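Local coordinates for protein L-asparagine oxygenase (Streptomyces coelicolor, PDB 2OG5) that hydroxylates free L-asparagine at C3, using iron(II), 2-oxoglutarate and dioxygen, to supply (2S,3S)-3-hydroxyasparagine for the calcium-dependent lipopeptide antibiotic, at residues P217-S220 with D221-D225; W53-A56 with T57-G61. All coordinates share one frame; numbering follows the deposited sequence.

Interaction 1 (P217-S220 with D221-D225); sequences PLLS and DSTVD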
loop_
_atom_site.group_PDB
_atom_site.type_symbol
_atom_site.label_atom_id
_atom_site.label_comp_id
_atom_site.label_asym_id
_atom_site.label_seq_id
_atom_site.Cartn_x
_atom_site.Cartn_y
_atom_site.Cartn_z
ATOM N N PRO A 217 3.169 -22.480 7.127
ATOM C CA PRO A 217 2.929 -23.874 7.556
ATOM C C PRO A 217 2.743 -24.881 6.418
ATOM O O PRO A 217 2.794 -26.087 6.668
ATOM C CB PRO A 217 1.632 -23.782 8.375
ATOM C CG PRO A 217 1.427 -22.339 8.656
ATOM C CD PRO A 217 2.069 -21.589 7.539
ATOM N N LEU A 218 2.521 -24.403 5.195
ATOM C CA LEU A 218 2.290 -25.280 4.039
ATOM C C LEU A 218 3.550 -25.552 3.208
ATOM O O LEU A 218 3.563 -26.467 2.374
ATOM C CB LEU A 218 1.229 -24.661 3.127
ATOM C CG LEU A 218 -0.067 -24.181 3.785
ATOM C CD1 LEU A 218 -0.968 -23.515 2.754
ATOM C CD2 LEU A 218 -0.782 -25.338 4.475
ATOM N N LEU A 219 4.600 -24.767 3.412
ATOM C CA LEU A 219 5.820 -24.888 2.617
ATOM C C LEU A 219 6.650 -26.095 3.032
ATOM O O LEU A 219 6.661 -26.466 4.206
ATOM C CB LEU A 219 6.671 -23.629 2.763
ATOM C CG LEU A 219 6.024 -22.329 2.296
ATOM C CD1 LEU A 219 6.943 -21.169 2.611
ATOM C CD2 LEU A 219 5.716 -22.404 0.808
ATOM N N SER A 220 7.364 -26.678 2.073
ATOM C CA SER A 220 8.237 -27.814 2.353
ATOM C C SER A 220 9.467 -27.365 3.135
ATOM O O SER A 220 9.891 -26.207 3.051
ATOM C CB SER A 220 8.651 -28.517 1.054
ATOM O OG SER A 220 9.496 -27.712 0.251
ATOM N N ASP A 221 10.038 -28.287 3.904
ATOM C CA ASP A 221 11.202 -27.979 4.728
ATOM C C ASP A 221 12.355 -27.396 3.915
ATOM O O ASP A 221 13.017 -26.460 4.363
ATOM C CB ASP A 221 11.683 -29.230 5.476
ATOM C CG ASP A 221 10.776 -29.614 6.643
ATOM O OD1 ASP A 221 9.924 -28.799 7.052
ATOM O OD2 ASP A 221 10.929 -30.743 7.159
ATOM N N SER A 222 12.594 -27.954 2.732
ATOM C CA SER A 222 13.677 -27.491 1.861
ATOM C C SER A 222 13.432 -26.053 1.404
ATOM O O SER A 222 14.368 -25.255 1.339
ATOM C CB SER A 222 13.861 -28.427 0.653
ATOM O OG SER A 222 12.664 -28.602 -0.092
ATOM N N THR A 223 12.176 -25.734 1.092
ATOM C CA THR A 223 11.801 -24.376 0.713
ATOM C C THR A 223 11.971 -23.425 1.892
ATOM O O THR A 223 12.575 -22.369 1.738
ATOM C CB THR A 223 10.374 -24.327 0.137
ATOM O OG1 THR A 223 10.394 -24.903 -1.176
ATOM C CG2 THR A 223 9.852 -22.890 0.044
ATOM N N VAL A 224 11.475 -23.807 3.065
ATOM C CA VAL A 224 11.622 -22.954 4.252
ATOM C C VAL A 224 13.102 -22.704 4.550
ATOM O O VAL A 224 13.519 -21.565 4.737
ATOM C CB VAL A 224 10.897 -23.539 5.490
ATOM C CG1 VAL A 224 11.200 -22.716 6.745
ATOM C CG2 VAL A 224 9.392 -23.595 5.232
ATOM N N ASP A 225 13.908 -23.763 4.567
ATOM C CA ASP A 225 15.352 -23.609 4.758
ATOM C C ASP A 225 15.980 -22.663 3.727
ATOM O O ASP A 225 16.800 -21.811 4.078
ATOM C CB ASP A 225 16.058 -24.971 4.697
ATOM C CG ASP A 225 15.845 -25.812 5.956
ATOM O OD1 ASP A 225 15.340 -25.292 6.975
ATOM O OD2 ASP A 225 16.203 -27.009 5.914
#
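Ser220 and Thr223 meet where the chain turns into helix 221-227, and the serine caps the new helix from the N-cap position. Its OG sits between its own backbone N and carbonyl carbon (chi1 68°), a rotation that brings the hydroxyl back over the first turn. There it accepts a weak bond from Thr223 N, 3.4 Å from N to OG. Serine suits this place because its short side chain can reach an amide that has no helical carbonyl before it.

The backbone of the same residue opens the regular pattern: Val224 N donates to Ser220 O over 2.9 Å, almost straight at 170°. The Thr223 hydroxyl oxygen, OG1, lies beside its own backbone N (chi1 -73°) and comes within 3.3 Å of Ser220 OG. Both hydroxyls are hydrogen-bonded to Glu282 OE1 of helix 274-290, so one carboxylate oxygen ties the cap to the neighbouring helix.

On the apolar side, Val224 turns CG2 back toward the loop, where it meets Leu219 CB at 3.7 Å. More loosely, Leu219 CD2 lies 4.2 Å from Thr223 CG2. Leucine fits its place, buried against Glu282 and His286; threonine fits because OG1 bonds Glu282 while its side chain also packs on Ala279. The whole is a serine N-cap joined to a hydrophobic staple between Leu219 and Val224.

Interaction 2 (W53-A56 with T57-G61); sequences WKLA and TQATG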
loop_
_atom_site.group_PDB
_atom_site.type_symbol
_atom_site.label_atom_id
_atom_site.label_comp_id
_atom_site.label_asym_id
_atom_site.label_seq_id
_atom_site.Cartn_x
_atom_site.Cartn_y
_atom_site.Cartn_z
ATOM N N TRP A 53 -14.028 16.722 5.146
ATOM C CA TRP A 53 -14.367 17.936 4.397
ATOM C C TRP A 53 -13.776 19.187 5.037
ATOM O O TRP A 53 -13.292 20.072 4.335
ATOM C CB TRP A 53 -15.884 18.085 4.229
ATOM C CG TRP A 53 -16.398 17.366 3.034
ATOM C CD1 TRP A 53 -17.213 16.270 3.019
ATOM C CD2 TRP A 53 -16.126 17.681 1.660
ATOM N NE1 TRP A 53 -17.470 15.886 1.722
ATOM C CE2 TRP A 53 -16.809 16.731 0.870
ATOM C CE3 TRP A 53 -15.362 18.668 1.023
ATOM C CZ2 TRP A 53 -16.759 16.743 -0.530
ATOM C CZ3 TRP A 53 -15.309 18.677 -0.368
ATOM C CH2 TRP A 53 -16.006 17.721 -1.130
ATOM N N LYS A 54 -13.826 19.264 6.365
ATOM C CA LYS A 54 -13.243 20.392 7.088
ATOM C C LYS A 54 -11.737 20.485 6.834
ATOM O O LYS A 54 -11.205 21.563 6.580
ATOM C CB LYS A 54 -13.535 20.273 8.583
ATOM C CG LYS A 54 -13.068 21.456 9.425
ATOM C CD LYS A 54 -13.517 21.296 10.870
ATOM C CE LYS A 54 -12.818 22.283 11.810
ATOM N NZ LYS A 54 -12.613 21.707 13.184
ATOM N N LEU A 55 -11.047 19.352 6.909
ATOM C CA LEU A 55 -9.616 19.323 6.611
ATOM C C LEU A 55 -9.339 19.739 5.167
ATOM O O LEU A 55 -8.499 20.604 4.912
ATOM C CB LEU A 55 -9.058 17.920 6.860
ATOM C CG LEU A 55 -7.574 17.685 6.575
ATOM C CD1 LEU A 55 -6.675 18.574 7.411
ATOM C CD2 LEU A 55 -7.279 16.222 6.831
ATOM N N ALA A 56 -10.062 19.134 4.229
ATOM C CA ALA A 56 -9.848 19.376 2.803
ATOM C C ALA A 56 -10.095 20.833 2.396
ATOM O O ALA A 56 -9.402 21.358 1.515
ATOM C CB ALA A 56 -10.734 18.454 1.983
ATOM N N THR A 57 -11.069 21.481 3.032
ATOM C CA THR A 57 -11.481 22.833 2.620
ATOM C C THR A 57 -10.896 23.957 3.471
ATOM O O THR A 57 -10.755 25.076 2.974
ATOM C CB THR A 57 -13.016 22.985 2.609
ATOM O OG1 THR A 57 -13.532 22.771 3.926
ATOM C CG2 THR A 57 -13.649 22.007 1.626
ATOM N N GLN A 58 -10.564 23.679 4.735
ATOM C CA GLN A 58 -10.141 24.736 5.665
ATOM C C GLN A 58 -8.657 24.747 6.007
ATOM O O GLN A 58 -8.119 25.797 6.338
ATOM C CB GLN A 58 -10.951 24.687 6.968
ATOM C CG GLN A 58 -12.463 24.700 6.776
ATOM C CD GLN A 58 -13.224 24.972 8.074
ATOM O OE1 GLN A 58 -12.660 24.913 9.170
ATOM N NE2 GLN A 58 -14.512 25.265 7.950
ATOM N N ALA A 59 -7.986 23.601 5.949
ATOM C CA ALA A 59 -6.577 23.564 6.335
ATOM C C ALA A 59 -5.714 24.384 5.378
ATOM O O ALA A 59 -5.923 24.364 4.170
ATOM C CB ALA A 59 -6.080 22.128 6.408
ATOM N N THR A 60 -4.752 25.119 5.929
ATOM C CA THR A 60 -3.837 25.912 5.115
ATOM C C THR A 60 -2.803 25.004 4.454
ATOM O O THR A 60 -2.453 23.949 4.990
ATOM C CB THR A 60 -3.137 27.016 5.934
ATOM O OG1 THR A 60 -2.349 26.428 6.974
ATOM C CG2 THR A 60 -4.165 27.949 6.541
ATOM N N GLY A 61 -2.328 25.415 3.286
ATOM C CA GLY A 61 -1.337 24.655 2.538
ATOM C C GLY A 61 -1.969 23.550 1.724
ATOM O O GLY A 61 -3.170 23.566 1.443
HETATM O O HOH W 1 -6.854 22.440 2.545
#
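This is a local contact within the last turn of helix 42-58, at the surface of the protein, where Trp53, Lys54 and Leu55 meet Thr57, Gln58 and Ala59 four residues on. Three backbone bonds hold the turn: Thr57 N to Trp53 O, Gln58 N to Lys54 O, and Ala59 N to Leu55 O. The last is the longest, 3.2 Å between N and O, and belongs to the residue at which the chain leaves helical geometry.

Trp53 O is gripped twice, because Thr57 OG1 also donates to it over 2.7 Å. The two donors approach from opposite faces of the carbonyl plane. Thr57 OG1 lies between its backbone N and carbonyl carbon (chi1 61°), which folds the hydroxyl back along the helix. The same rotation carries the methyl to the indole: CG2 reaches Trp53 CE3 at the ring edge, in its plane, at 3.8 Å. Threonine thus serves both needs with one polar and one apolar branch.

On the solvent-facing side, Lys54 has CG anti to the backbone N (chi1 -175°); this rotation, with the chain extended as far as CE, runs the lysine methylenes past Gln58, whose OE1 lies 3.5 Å from Lys54 CG and also near CE. Here the lysine's aliphatic chain, rather than its ammonium group, meets the amide. Leu55 CD1 touches Ala59 CB at 3.7 Å, the alanine methyl being short enough to let the outgoing chain lie close to Leu55 and helix 66-76. Beside the helix end, water 1 lies 3.0 Å from Ala56 O and 2.7 Å from Ala59 O, placed to donate to either carbonyl.

Leu55 and Ala59 pack against Trp68 and Ala71 of helix 66-76, while Leu55 also reaches Ala131 and Met135 of helix 128-140 and Trp53 rests on Leu128. Thr60 OG1 is hydrogen-bonded to Glu67 OE1, joining the outgoing chain to helix 66-76.

In the fold
Interaction 2 comes first along the chain, at the C-terminal end of helix 42-58, and interaction 1 follows much later, at the start of helix 221-227. Their centres are 51 Å apart, their nearest atoms about 39 Å, and they lie on opposite sides of the chain's centre. They share no helix or strand: 53-61 packs against helices 66-76 and 128-140, whereas 217-225 packs on helix 274-290. Both therefore belong to the helical periphery around the jelly-roll sheets of this iron(II)/2-oxoglutarate oxygenase. One ends a helix and the other begins one, and both lie away from the residues that bind metal, asparagine and 2-oxoglutarate.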